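Local coordinates for IroE protein (Escherichia coli, PDB 2GZS) that hydrolyses the trilactone of enterobactin and its glucosylated forms, preferring the iron-free siderophores and tending to cut just once to give linear trimers, at residues A[66-72]-A[259-265]; A[10-16]-A[29-35]. All coordinates share one frame; numbering follows the deposited sequence.

Interaction 1 (A[66-72]-A[259-265]); sequences LSEKTPP and LLDISGE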
ATOM      1  N   LEU A  66     -12.394   2.775  12.673  1.00 15.02           N
ATOM      2  CA  LEU A  66     -12.503   3.491  11.409  1.00 11.89           C
ATOM      3  C   LEU A  66     -13.823   4.201  11.195  1.00 13.25           C
ATOM      4  O   LEU A  66     -13.909   5.276  10.627  1.00 14.73           O
ATOM      5  CB  LEU A  66     -12.288   2.508  10.227  1.00 12.79           C
ATOM      6  CG  LEU A  66     -10.884   1.874  10.159  1.00 10.62           C
ATOM      7  CD1 LEU A  66     -10.865   0.898   8.975  1.00 14.02           C
ATOM      8  CD2 LEU A  66      -9.756   2.858  10.000  1.00 14.92           C
ATOM      9  N   SER A  67     -14.834   3.477  11.729  1.00 15.66           N
ATOM     10  CA  SER A  67     -16.185   4.039  11.546  1.00 19.48           C
ATOM     11  C   SER A  67     -16.440   5.203  12.490  1.00 25.88           C
ATOM     12  O   SER A  67     -17.482   5.867  12.440  1.00 21.92           O
ATOM     13  CB  SER A  67     -17.158   2.880  11.791  1.00 19.76           C
ATOM     14  OG  SER A  67     -17.008   1.816  10.889  1.00 18.37           O
ATOM     15  N   GLU A  68     -15.526   5.535  13.410  1.00 18.59           N
ATOM     16  CA  GLU A  68     -15.714   6.707  14.277  1.00 19.67           C
ATOM     17  C   GLU A  68     -15.450   7.981  13.522  1.00 26.53           C
ATOM     18  O   GLU A  68     -15.868   9.080  13.872  1.00 23.65           O
ATOM     19  CB  GLU A  68     -14.763   6.682  15.500  1.00 20.22           C
ATOM     20  CG  GLU A  68     -15.024   5.589  16.537  1.00 21.45           C
ATOM     21  CD  GLU A  68     -16.336   5.685  17.294  1.00 31.52           C
ATOM     22  OE1 GLU A  68     -16.686   6.807  17.724  1.00 33.66           O
ATOM     23  OE2 GLU A  68     -17.027   4.666  17.471  1.00 33.41           O
ATOM     24  N   LYS A  69     -14.654   7.907  12.457  1.00 18.53           N
ATOM     25  CA  LYS A  69     -14.282   9.039  11.643  1.00 18.95           C
ATOM     26  C   LYS A  69     -14.876   8.827  10.267  1.00 28.04           C
ATOM     27  O   LYS A  69     -16.102   8.600  10.212  1.00 24.69           O
ATOM     28  CB  LYS A  69     -12.746   9.224  11.658  1.00 21.75           C
ATOM     29  CG  LYS A  69     -12.376   9.797  13.039  1.00 33.94           C
ATOM     30  CD  LYS A  69     -11.074   9.255  13.596  1.00 51.53           C
ATOM     31  CE  LYS A  69     -10.511  10.090  14.736  1.00 55.85           C
ATOM     32  NZ  LYS A  69     -10.398   9.448  16.075  1.00 24.86           N
ATOM     33  N   THR A  70     -14.143   8.877   9.193  1.00 19.50           N
ATOM     34  CA  THR A  70     -14.645   8.627   7.849  1.00 16.45           C
ATOM     35  C   THR A  70     -14.168   7.263   7.348  1.00 14.57           C
ATOM     36  O   THR A  70     -13.077   7.216   6.778  1.00 16.74           O
ATOM     37  CB  THR A  70     -14.142   9.734   6.912  1.00 22.79           C
ATOM     38  OG1 THR A  70     -14.596  11.000   7.449  1.00 22.00           O
ATOM     39  CG2 THR A  70     -14.763   9.648   5.528  1.00 18.26           C
ATOM     40  N   PRO A  71     -14.850   6.167   7.560  1.00 14.23           N
ATOM     41  CA  PRO A  71     -14.305   4.833   7.236  1.00 14.14           C
ATOM     42  C   PRO A  71     -14.054   4.761   5.749  1.00 14.01           C
ATOM     43  O   PRO A  71     -14.818   5.178   4.877  1.00 13.75           O
ATOM     44  CB  PRO A  71     -15.348   3.817   7.735  1.00 13.76           C
ATOM     45  CG  PRO A  71     -16.622   4.607   7.735  1.00 16.98           C
ATOM     46  CD  PRO A  71     -16.217   6.018   8.153  1.00 20.59           C
ATOM     47  N   PRO A  72     -12.874   4.191   5.408  1.00 12.91           N
ATOM     48  CA  PRO A  72     -12.553   4.054   3.986  1.00 11.37           C
ATOM     49  C   PRO A  72     -13.057   2.767   3.358  1.00  8.89           C
ATOM     50  O   PRO A  72     -13.216   1.768   4.064  1.00 10.87           O
ATOM     51  CB  PRO A  72     -10.979   4.018   4.032  1.00 13.91           C
ATOM     52  CG  PRO A  72     -10.733   3.281   5.320  1.00 13.05           C
ATOM     53  CD  PRO A  72     -11.763   3.772   6.299  1.00 13.56           C
ATOM     54  N   LEU A 259      -4.719   2.807   7.624  1.00  8.62           N
ATOM     55  CA  LEU A 259      -6.208   2.938   7.525  1.00  8.51           C
ATOM     56  C   LEU A 259      -6.723   4.047   8.428  1.00  9.41           C
ATOM     57  O   LEU A 259      -7.585   4.844   8.085  1.00 11.88           O
ATOM     58  CB  LEU A 259      -6.803   1.582   7.869  1.00  7.93           C
ATOM     59  CG  LEU A 259      -6.711   0.518   6.800  1.00  8.95           C
ATOM     60  CD1 LEU A 259      -6.986  -0.890   7.315  1.00 11.49           C
ATOM     61  CD2 LEU A 259      -7.718   0.854   5.653  1.00 11.40           C
ATOM     62  N   LEU A 260      -6.217   4.080   9.657  1.00  9.41           N
ATOM     63  CA  LEU A 260      -6.719   5.108  10.601  1.00 11.11           C
ATOM     64  C   LEU A 260      -6.430   6.500  10.101  1.00 13.21           C
ATOM     65  O   LEU A 260      -7.227   7.458  10.192  1.00 12.77           O
ATOM     66  CB  LEU A 260      -6.109   4.861  11.988  1.00 12.75           C
ATOM     67  CG  LEU A 260      -6.650   3.625  12.693  1.00 13.73           C
ATOM     68  CD1 LEU A 260      -5.700   3.199  13.805  1.00 13.25           C
ATOM     69  CD2 LEU A 260      -8.035   3.864  13.306  1.00 17.06           C
ATOM     70  N   ASP A 261      -5.217   6.689   9.524  1.00 10.26           N
ATOM     71  CA  ASP A 261      -4.868   7.992   8.996  1.00 12.19           C
ATOM     72  C   ASP A 261      -5.790   8.409   7.838  1.00 13.41           C
ATOM     73  O   ASP A 261      -6.241   9.562   7.821  1.00 13.22           O
ATOM     74  CB  ASP A 261      -3.375   7.941   8.586  1.00 13.50           C
ATOM     75  CG  ASP A 261      -2.825   9.301   8.226  1.00 12.60           C
ATOM     76  OD1 ASP A 261      -2.840  10.308   8.976  1.00 15.25           O
ATOM     77  OD2 ASP A 261      -2.369   9.482   7.092  1.00 14.70           O
ATOM     78  N   ILE A 262      -6.032   7.466   6.890  1.00 11.78           N
ATOM     79  CA  ILE A 262      -6.841   7.884   5.727  1.00 11.76           C
ATOM     80  C   ILE A 262      -8.320   8.067   6.171  1.00 12.71           C
ATOM     81  O   ILE A 262      -8.991   8.818   5.445  1.00 14.68           O
ATOM     82  CB  ILE A 262      -6.657   6.902   4.557  1.00 12.88           C
ATOM     83  CG1 ILE A 262      -6.826   7.625   3.198  1.00 14.00           C
ATOM     84  CG2 ILE A 262      -7.539   5.668   4.680  1.00 13.30           C
ATOM     85  CD1 ILE A 262      -6.584   6.627   2.079  1.00 16.83           C
ATOM     86  N   SER A 263      -8.711   7.457   7.257  1.00 14.04           N
ATOM     87  CA  SER A 263     -10.093   7.696   7.779  1.00 12.59           C
ATOM     88  C   SER A 263     -10.179   9.069   8.403  1.00 19.20           C
ATOM     89  O   SER A 263     -11.317   9.455   8.777  1.00 19.97           O
ATOM     90  CB  SER A 263     -10.421   6.624   8.802  1.00 13.93           C
ATOM     91  OG  SER A 263      -9.878   6.941  10.090  1.00 15.15           O
ATOM     92  N   GLY A 264      -9.118   9.855   8.577  1.00 15.42           N
ATOM     93  CA  GLY A 264      -9.227  11.159   9.205  1.00 15.52           C
ATOM     94  C   GLY A 264      -8.762  11.320  10.622  1.00 22.03           C
ATOM     95  O   GLY A 264      -8.984  12.386  11.275  1.00 22.57           O
ATOM     96  N   GLU A 265      -8.050  10.310  11.160  1.00 15.70           N
ATOM     97  CA  GLU A 265      -7.614  10.450  12.558  1.00 19.95           C
ATOM     98  C   GLU A 265      -6.714  11.647  12.772  1.00 25.07           C
ATOM     99  O   GLU A 265      -6.895  12.360  13.785  1.00 25.91           O
ATOM    100  CB  GLU A 265      -6.909   9.137  12.940  1.00 18.46           C
ATOM    101  CG  GLU A 265      -6.558   9.033  14.405  1.00 20.41           C
ATOM    102  CD  GLU A 265      -6.040   7.654  14.750  1.00 15.50           C
ATOM    103  OE1 GLU A 265      -6.833   6.801  15.126  1.00 16.41           O
ATOM    104  OE2 GLU A 265      -4.774   7.475  14.707  1.00 19.59           O
TER
HETATM  105  O   HOH W   1      -9.543   7.056  15.015  1.00 19.66           O
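L66 packs on L259 and L260, and P72 on L259 and I262, in the last turns of helix 247-262, which closes in a Schellman motif at G264. This joins the C-terminal helix of the alpha/beta-hydrolase fold to the loop leading into strand 73-79. The L66 branch CD2 points at the helix backbone and lies 3.5 Å from L259 O. The same methyl touches L259 CB and L260 CD2. The P72 ring crosses the L259 side chain at about a right angle, with CG 3.9 Å from L259 CD2. Its CB rests on I262 CG2, and its CD on S263 CB.

S263 sits between these apolar groups and the polar contacts of K69 and E265. Its OG stands between the backbone N and the carbonyl carbon (chi1 82°), turned back into the helix, and donates to L260 O at 2.7 Å. E265 N reaches L260 O from the opposite face of the carbonyl plane. With an alanine here, L260 O would probably keep only the bond from E265 N, and the face reached by OG would lose its donor.

T70 N binds S263 O in its carbonyl plane at 2.9 Å. K69 lays CB over S263 O, and its bent chain carries CE to 3.6 Å from E265 CA. A water joins the charged ends, 2.8 Å from K69 NZ and 2.7 Å from E265 OE1, while E265 OE2 accepts from Q257 NE2.

Interaction 2 (A[10-16]-A[29-35]); sequences FYHFSAT and VWTAVPN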
ATOM      1  N   PHE A  10     -19.978  -3.606  10.483  1.00 15.63           N
ATOM      2  CA  PHE A  10     -19.511  -2.305  10.108  1.00 13.27           C
ATOM      3  C   PHE A  10     -19.264  -2.119   8.588  1.00 11.22           C
ATOM      4  O   PHE A  10     -19.247  -1.015   8.114  1.00 15.18           O
ATOM      5  CB  PHE A  10     -18.165  -2.077  10.862  1.00 18.21           C
ATOM      6  CG  PHE A  10     -18.387  -1.851  12.381  1.00 13.29           C
ATOM      7  CD1 PHE A  10     -18.944  -0.681  12.812  1.00 15.09           C
ATOM      8  CD2 PHE A  10     -18.015  -2.881  13.236  1.00 18.51           C
ATOM      9  CE1 PHE A  10     -19.124  -0.507  14.196  1.00 19.40           C
ATOM     10  CE2 PHE A  10     -18.199  -2.732  14.607  1.00 18.42           C
ATOM     11  CZ  PHE A  10     -18.785  -1.561  15.024  1.00 19.21           C
ATOM     12  N   TYR A  11     -19.071  -3.244   7.915  1.00 13.98           N
ATOM     13  CA  TYR A  11     -18.582  -3.262   6.526  1.00 14.21           C
ATOM     14  C   TYR A  11     -19.133  -4.488   5.807  1.00 11.44           C
ATOM     15  O   TYR A  11     -19.411  -5.511   6.402  1.00 14.44           O
ATOM     16  CB  TYR A  11     -17.046  -3.426   6.495  1.00 11.86           C
ATOM     17  CG  TYR A  11     -16.174  -2.227   6.518  1.00 11.35           C
ATOM     18  CD1 TYR A  11     -15.971  -1.478   7.681  1.00 14.50           C
ATOM     19  CD2 TYR A  11     -15.520  -1.766   5.362  1.00  9.49           C
ATOM     20  CE1 TYR A  11     -15.186  -0.342   7.787  1.00 11.20           C
ATOM     21  CE2 TYR A  11     -14.724  -0.628   5.457  1.00 12.28           C
ATOM     22  CZ  TYR A  11     -14.532   0.084   6.634  1.00 11.13           C
ATOM     23  OH  TYR A  11     -13.746   1.210   6.710  1.00 12.40           O
ATOM     24  N   HIS A  12     -19.300  -4.404   4.489  1.00 13.30           N
ATOM     25  CA  HIS A  12     -19.671  -5.555   3.675  1.00 12.90           C
ATOM     26  C   HIS A  12     -18.559  -5.812   2.646  1.00 12.67           C
ATOM     27  O   HIS A  12     -17.882  -4.905   2.238  1.00 14.21           O
ATOM     28  CB  HIS A  12     -20.980  -5.365   2.907  1.00 16.79           C
ATOM     29  CG  HIS A  12     -21.233  -4.160   2.088  1.00 14.35           C
ATOM     30  ND1 HIS A  12     -21.484  -2.922   2.601  1.00 15.68           N
ATOM     31  CD2 HIS A  12     -21.282  -3.992   0.732  1.00 20.86           C
ATOM     32  CE1 HIS A  12     -21.697  -2.009   1.662  1.00 17.29           C
ATOM     33  NE2 HIS A  12     -21.561  -2.673   0.530  1.00 21.59           N
ATOM     34  N   PHE A  13     -18.462  -7.046   2.252  1.00 13.12           N
ATOM     35  CA  PHE A  13     -17.284  -7.443   1.463  1.00 13.98           C
ATOM     36  C   PHE A  13     -17.677  -8.138   0.182  1.00 16.64           C
ATOM     37  O   PHE A  13     -18.664  -8.843   0.116  1.00 17.70           O
ATOM     38  CB  PHE A  13     -16.518  -8.478   2.281  1.00 18.90           C
ATOM     39  CG  PHE A  13     -16.007  -7.958   3.589  1.00 18.18           C
ATOM     40  CD1 PHE A  13     -14.721  -7.488   3.682  1.00 16.20           C
ATOM     41  CD2 PHE A  13     -16.870  -7.953   4.703  1.00 20.39           C
ATOM     42  CE1 PHE A  13     -14.279  -7.015   4.905  1.00 20.94           C
ATOM     43  CE2 PHE A  13     -16.397  -7.474   5.913  1.00 23.59           C
ATOM     44  CZ  PHE A  13     -15.115  -6.994   6.008  1.00 17.97           C
ATOM     45  N   SER A  14     -16.820  -7.968  -0.833  1.00 15.80           N
ATOM     46  CA  SER A  14     -16.956  -8.835  -1.995  1.00 16.05           C
ATOM     47  C   SER A  14     -15.568  -9.247  -2.453  1.00 19.97           C
ATOM     48  O   SER A  14     -14.582  -8.626  -1.996  1.00 17.33           O
ATOM     49  CB  SER A  14     -17.800  -8.133  -3.064  1.00 23.87           C
ATOM     50  OG  SER A  14     -17.241  -6.896  -3.375  1.00 34.83           O
ATOM     51  N   ALA A  15     -15.434 -10.288  -3.258  1.00 17.17           N
ATOM     52  CA  ALA A  15     -14.095 -10.714  -3.710  1.00 15.99           C
ATOM     53  C   ALA A  15     -14.125 -10.848  -5.233  1.00 23.72           C
ATOM     54  O   ALA A  15     -15.155 -11.239  -5.773  1.00 20.08           O
ATOM     55  CB  ALA A  15     -13.624 -12.012  -3.079  1.00 21.51           C
ATOM     56  N   THR A  16     -13.059 -10.470  -5.930  1.00 14.77           N
ATOM     57  CA  THR A  16     -12.969 -10.582  -7.385  1.00 14.66           C
ATOM     58  C   THR A  16     -11.589 -11.182  -7.704  1.00 17.79           C
ATOM     59  O   THR A  16     -10.679 -11.230  -6.877  1.00 17.58           O
ATOM     60  CB  THR A  16     -13.108  -9.263  -8.122  1.00 17.87           C
ATOM     61  OG1 THR A  16     -12.102  -8.306  -7.812  1.00 36.65           O
ATOM     62  CG2 THR A  16     -14.376  -8.572  -7.594  1.00 29.56           C
ATOM     63  N   VAL A  29      -8.917 -10.308  -4.920  1.00 10.63           N
ATOM     64  CA  VAL A  29      -9.004  -8.924  -4.473  1.00  8.81           C
ATOM     65  C   VAL A  29     -10.297  -8.796  -3.654  1.00 13.38           C
ATOM     66  O   VAL A  29     -11.391  -9.093  -4.169  1.00 13.37           O
ATOM     67  CB  VAL A  29      -9.007  -7.939  -5.646  1.00 12.56           C
ATOM     68  CG1 VAL A  29      -9.192  -6.494  -5.154  1.00 12.45           C
ATOM     69  CG2 VAL A  29      -7.700  -8.165  -6.421  1.00  9.03           C
ATOM     70  N   TRP A  30     -10.131  -8.375  -2.410  1.00 10.41           N
ATOM     71  CA  TRP A  30     -11.296  -8.167  -1.549  1.00 11.67           C
ATOM     72  C   TRP A  30     -11.568  -6.667  -1.470  1.00 13.94           C
ATOM     73  O   TRP A  30     -10.670  -5.826  -1.276  1.00 12.62           O
ATOM     74  CB  TRP A  30     -11.098  -8.673  -0.136  1.00 10.67           C
ATOM     75  CG  TRP A  30     -10.967 -10.140   0.006  1.00 14.20           C
ATOM     76  CD1 TRP A  30     -12.005 -10.995   0.299  1.00 15.99           C
ATOM     77  CD2 TRP A  30      -9.792 -10.963  -0.111  1.00 12.39           C
ATOM     78  NE1 TRP A  30     -11.528 -12.291   0.365  1.00 18.37           N
ATOM     79  CE2 TRP A  30     -10.167 -12.283   0.112  1.00 15.01           C
ATOM     80  CE3 TRP A  30      -8.441 -10.630  -0.401  1.00 11.87           C
ATOM     81  CZ2 TRP A  30      -9.263 -13.323   0.075  1.00 19.75           C
ATOM     82  CZ3 TRP A  30      -7.532 -11.694  -0.444  1.00 14.90           C
ATOM     83  CH2 TRP A  30      -7.941 -13.010  -0.220  1.00 18.66           C
ATOM     84  N   THR A  31     -12.834  -6.299  -1.643  1.00 11.55           N
ATOM     85  CA  THR A  31     -13.272  -4.928  -1.460  1.00 11.45           C
ATOM     86  C   THR A  31     -14.179  -4.842  -0.231  1.00 12.97           C
ATOM     87  O   THR A  31     -15.205  -5.551  -0.194  1.00 14.91           O
ATOM     88  CB  THR A  31     -13.980  -4.381  -2.706  1.00 13.56           C
ATOM     89  OG1 THR A  31     -13.074  -4.476  -3.825  1.00 17.72           O
ATOM     90  CG2 THR A  31     -14.268  -2.893  -2.574  1.00 16.57           C
ATOM     91  N   ALA A  32     -13.828  -4.068   0.772  1.00 11.15           N
ATOM     92  CA  ALA A  32     -14.574  -3.868   1.991  1.00 11.06           C
ATOM     93  C   ALA A  32     -15.173  -2.476   1.926  1.00  9.12           C
ATOM     94  O   ALA A  32     -14.466  -1.485   1.890  1.00 11.06           O
ATOM     95  CB  ALA A  32     -13.707  -4.044   3.256  1.00 12.04           C
ATOM     96  N   VAL A  33     -16.532  -2.390   1.908  1.00 11.60           N
ATOM     97  CA  VAL A  33     -17.230  -1.114   1.782  1.00 12.83           C
ATOM     98  C   VAL A  33     -17.909  -0.803   3.123  1.00 11.19           C
ATOM     99  O   VAL A  33     -18.572  -1.724   3.643  1.00 11.64           O
ATOM    100  CB  VAL A  33     -18.306  -1.163   0.685  1.00 11.30           C
ATOM    101  CG1 VAL A  33     -19.056   0.138   0.606  1.00 14.87           C
ATOM    102  CG2 VAL A  33     -17.707  -1.474  -0.708  1.00 14.75           C
ATOM    103  N   PRO A  34     -17.767   0.378   3.664  1.00 12.11           N
ATOM    104  CA  PRO A  34     -18.421   0.694   4.948  1.00 12.09           C
ATOM    105  C   PRO A  34     -19.951   0.562   4.831  1.00 13.06           C
ATOM    106  O   PRO A  34     -20.520   0.823   3.781  1.00 13.86           O
ATOM    107  CB  PRO A  34     -18.036   2.130   5.189  1.00 14.56           C
ATOM    108  CG  PRO A  34     -16.746   2.330   4.395  1.00 14.43           C
ATOM    109  CD  PRO A  34     -16.982   1.530   3.139  1.00 11.91           C
ATOM    110  N   ASN A  35     -20.545   0.125   5.934  1.00 13.68           N
ATOM    111  CA  ASN A  35     -22.017   0.095   5.981  1.00 13.73           C
ATOM    112  C   ASN A  35     -22.567   1.403   6.449  1.00 22.61           C
ATOM    113  O   ASN A  35     -23.789   1.561   6.419  1.00 24.30           O
ATOM    114  CB  ASN A  35     -22.447  -1.030   6.928  1.00 13.18           C
ATOM    115  CG  ASN A  35     -22.310  -2.377   6.293  1.00 15.75           C
ATOM    116  OD1 ASN A  35     -21.951  -2.482   5.099  1.00 19.39           O
ATOM    117  ND2 ASN A  35     -22.621  -3.460   6.994  1.00 17.44           N
TER
HETATM  118  O   HOH W   2     -13.388  -7.148  -4.847  1.00 18.76           O
HETATM  119  O   HOH W   3     -18.071  -5.078  -1.293  1.00 32.74           O
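H12 and N35 meet through a short side-chain bond. H12 ND1 donates to N35 OD1 at 2.6 Å with an N-H...O angle of 165°. The oxygen lies at the ring edge, in plane, and the amide is turned only 24° from the imidazole. V33 CB makes a CH-pi contact over one face of the same ring, offset toward its rim and 3.8 Å from its centroid, and the two side chains run side by side. With CG set between the backbone N and the carbonyl carbon (chi1 50°), the ring leans over V33. The imidazole is thus held at both edge and face.

Y11 and P34 form a second CH-pi contact. P34 CA lies over the centre of the phenol ring, 3.9 Å from its centroid. A32 C lies at the ring edge, and Y11 CD2 also touches A32 CB. F13 reaches that methyl too, its CE1 3.4 Å from A32 CB. Further along, A15 CB makes an off-centre CH-pi contact with the five-membered ring of W30, 4.3 Å from its centroid.

The backbone sets these pairs. H12 with V33, S14 with T31 and T16 with V29 are hydrogen-bonded pairs, each with two N-H...O bonds. N35 N adds a bond to F10 O at 2.8 Å. Beside S14, one water is held by S14 OG and T31 O; another bridges V29 O and T31 OG1.

Farther out, the Y11 ring packs on L63 and L66 of helix 60-66. V29 and T31 lean on V132 of helix 117-132. W30 and A32 pair with A76 and I74 of strand 73-79. This is an antiparallel beta hairpin, with strand 11-19 at one edge of the sheet, as in the N-terminal strands of alpha/beta-hydrolases.

Interactions 1 and 2 touch directly, their centres about 15 Å apart. The loop 66-72 is the shared element: it meets the C-terminal helix through interaction 1 and the hairpin through Y11 and P34. Y11 OH probably bonds P72 O at 2.8 Å. P34 CG packs against both proline carbonyls of the loop, 3.5 Å from P71 O and 3.6 Å from P72 O. The hairpin edge of the sheet is thereby joined to helix 247-262. Both contacts lie away from the active site, where S149 and H247 adjoin the bound diisopropyl phosphonate. Yet H247 begins the helix whose far end, at 259-262, packs in interaction 1.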